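Side-chain contact in carboxysome shell vertex protein CcmL (Gloeobacter violaceus, PDB 4JW0), which probably forms the pentameric vertices of the carboxysome shell, the polyhedral compartment in which RuBisCO is sequestered: residues Leu27-Glu32 against Phe57-Ala62. Numbering follows the deposited sequence.
Sequences LQLIDE and FSRGSA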
loop_
_atom_site.group_PDB
_atom_site.type_symbol
_atom_site.label_atom_id
_atom_site.label_comp_id
_atom_site.label_asym_id
_atom_site.label_seq_id
_atom_site.Cartn_x
_atom_site.Cartn_y
_atom_site.Cartn_z
ATOM N N LEU A 27 15.092 -8.859 -4.114
ATOM C CA LEU A 27 15.662 -8.017 -3.073
ATOM C C LEU A 27 15.245 -8.510 -1.702
ATOM O O LEU A 27 14.069 -8.787 -1.465
ATOM C CB LEU A 27 15.182 -6.568 -3.221
ATOM C CG LEU A 27 15.380 -5.850 -4.557
ATOM C CD1 LEU A 27 14.874 -4.425 -4.442
ATOM C CD2 LEU A 27 16.843 -5.865 -4.972
ATOM N N GLN A 28 16.208 -8.603 -0.792
ATOM C CA GLN A 28 15.904 -8.880 0.603
ATOM C C GLN A 28 15.856 -7.581 1.390
ATOM O O GLN A 28 16.772 -6.766 1.309
ATOM C CB GLN A 28 16.956 -9.809 1.212
ATOM C CG GLN A 28 16.731 -10.082 2.682
ATOM C CD GLN A 28 17.705 -11.105 3.242
ATOM O OE1 GLN A 28 18.810 -11.275 2.731
ATOM N NE2 GLN A 28 17.294 -11.790 4.294
ATOM N N LEU A 29 14.788 -7.386 2.155
ATOM C CA LEU A 29 14.654 -6.170 2.944
ATOM C C LEU A 29 15.734 -6.091 4.011
ATOM O O LEU A 29 16.132 -7.102 4.605
ATOM C CB LEU A 29 13.275 -6.087 3.597
ATOM C CG LEU A 29 12.126 -5.510 2.760
ATOM C CD1 LEU A 29 12.278 -4.008 2.622
ATOM C CD2 LEU A 29 12.054 -6.171 1.393
ATOM N N ILE A 30 16.207 -4.872 4.233
ATOM C CA ILE A 30 17.177 -4.577 5.271
ATOM C C ILE A 30 16.469 -3.761 6.345
ATOM O O ILE A 30 15.657 -2.884 6.027
ATOM C CB ILE A 30 18.357 -3.773 4.705
ATOM C CG1 ILE A 30 19.166 -4.630 3.727
ATOM C CG2 ILE A 30 19.240 -3.240 5.826
ATOM C CD1 ILE A 30 19.790 -5.853 4.354
ATOM N N ASP A 31 16.764 -4.044 7.610
ATOM C CA ASP A 31 16.072 -3.375 8.710
ATOM C C ASP A 31 16.823 -2.136 9.183
ATOM O O ASP A 31 17.833 -1.746 8.599
ATOM C CB ASP A 31 15.822 -4.341 9.874
ATOM C CG ASP A 31 17.071 -4.649 10.674
ATOM O OD1 ASP A 31 18.083 -3.930 10.537
ATOM O OD2 ASP A 31 17.028 -5.615 11.465
ATOM N N GLU A 32 16.322 -1.526 10.252
ATOM C CA GLU A 32 16.831 -0.244 10.731
ATOM C C GLU A 32 18.275 -0.317 11.218
ATOM O O GLU A 32 18.943 0.706 11.341
ATOM C CB GLU A 32 15.957 0.267 11.873
ATOM C CG GLU A 32 15.993 -0.632 13.105
ATOM C CD GLU A 32 15.640 0.100 14.384
ATOM O OE1 GLU A 32 15.442 -0.583 15.410
ATOM O OE2 GLU A 32 15.570 1.349 14.366
ATOM N N PHE A 57 14.714 1.151 -3.119
ATOM C CA PHE A 57 13.658 0.803 -4.054
ATOM C C PHE A 57 12.331 1.400 -3.628
ATOM O O PHE A 57 12.089 1.640 -2.441
ATOM C CB PHE A 57 13.553 -0.715 -4.259
ATOM C CG PHE A 57 12.989 -1.467 -3.083
ATOM C CD1 PHE A 57 13.808 -1.844 -2.029
ATOM C CD2 PHE A 57 11.648 -1.831 -3.052
ATOM C CE1 PHE A 57 13.299 -2.551 -0.950
ATOM C CE2 PHE A 57 11.132 -2.539 -1.974
ATOM C CZ PHE A 57 11.958 -2.897 -0.922
ATOM N N SER A 58 11.498 1.669 -4.626
ATOM C CA SER A 58 10.184 2.248 -4.415
ATOM C C SER A 58 9.129 1.256 -4.833
ATOM O O SER A 58 9.389 0.375 -5.658
ATOM C CB SER A 58 10.028 3.521 -5.239
ATOM O OG SER A 58 10.901 4.521 -4.767
ATOM N N ARG A 59 7.937 1.425 -4.270
ATOM C CA ARG A 59 6.798 0.568 -4.560
ATOM C C ARG A 59 5.644 1.395 -5.087
ATOM O O ARG A 59 5.541 2.594 -4.803
ATOM C CB ARG A 59 6.335 -0.152 -3.298
ATOM C CG ARG A 59 7.330 -1.117 -2.697
ATOM C CD ARG A 59 6.906 -1.450 -1.268
ATOM N NE ARG A 59 7.336 -2.785 -0.854
ATOM C CZ ARG A 59 8.162 -3.048 0.158
ATOM N NH1 ARG A 59 8.679 -2.073 0.902
ATOM N NH2 ARG A 59 8.481 -4.307 0.432
ATOM N N GLY A 60 4.770 0.744 -5.845
ATOM C CA GLY A 60 3.572 1.373 -6.362
ATOM C C GLY A 60 3.788 2.011 -7.721
ATOM O O GLY A 60 4.695 1.630 -8.457
ATOM N N SER A 61 2.955 2.995 -8.048
ATOM C CA SER A 61 3.022 3.651 -9.349
ATOM C C SER A 61 4.347 4.385 -9.583
ATOM O O SER A 61 4.675 4.728 -10.723
ATOM C CB SER A 61 1.839 4.602 -9.534
ATOM O OG SER A 61 1.800 5.583 -8.523
ATOM N N ALA A 62 5.111 4.606 -8.514
ATOM C CA ALA A 62 6.479 5.104 -8.643
ATOM C C ALA A 62 7.269 4.288 -9.663
ATOM O O ALA A 62 8.137 4.822 -10.351
ATOM C CB ALA A 62 7.188 5.064 -7.299
#
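The phenyl ring of F57 has L27 over one face and L29 at its edge. CD1 of L27 stands 4.1 Å from the ring centroid, 29° off the normal, a CH-pi contact shifted toward the side where CD1 of F57 is 3.7 Å from that methyl. Near the ring plane, CD1 of L29 abuts CZ of F57 at 3.7 Å, the two side chains crossing at about a right angle. R59 also reaches the ring rim with NH2, while the centre of one guanidinium face receives CE2 of F57, 3.7 Å above its plane. CD2 of L29 meets NH2 of R59 obliquely, and a salt bridge from that nitrogen to E41 anchors the charged end. A chi1 of 72° tucks CG of F57 between its own N and C, which swings the ring in toward strand 24-30, with a face to L27 and its CZ end to L29. Shortening F57 to an alanine is likely to leave the CD1 methyls of L27 and L29 without the ring they pack on, and the guanidinium face of R59 without its aromatic neighbour. Strands 24-30 and 54-59, both flanking strand 2-11, run at 96° in these segments, and L27, L29 and F57 meet in the buried space between them, the interior packing of an OB-fold barrel.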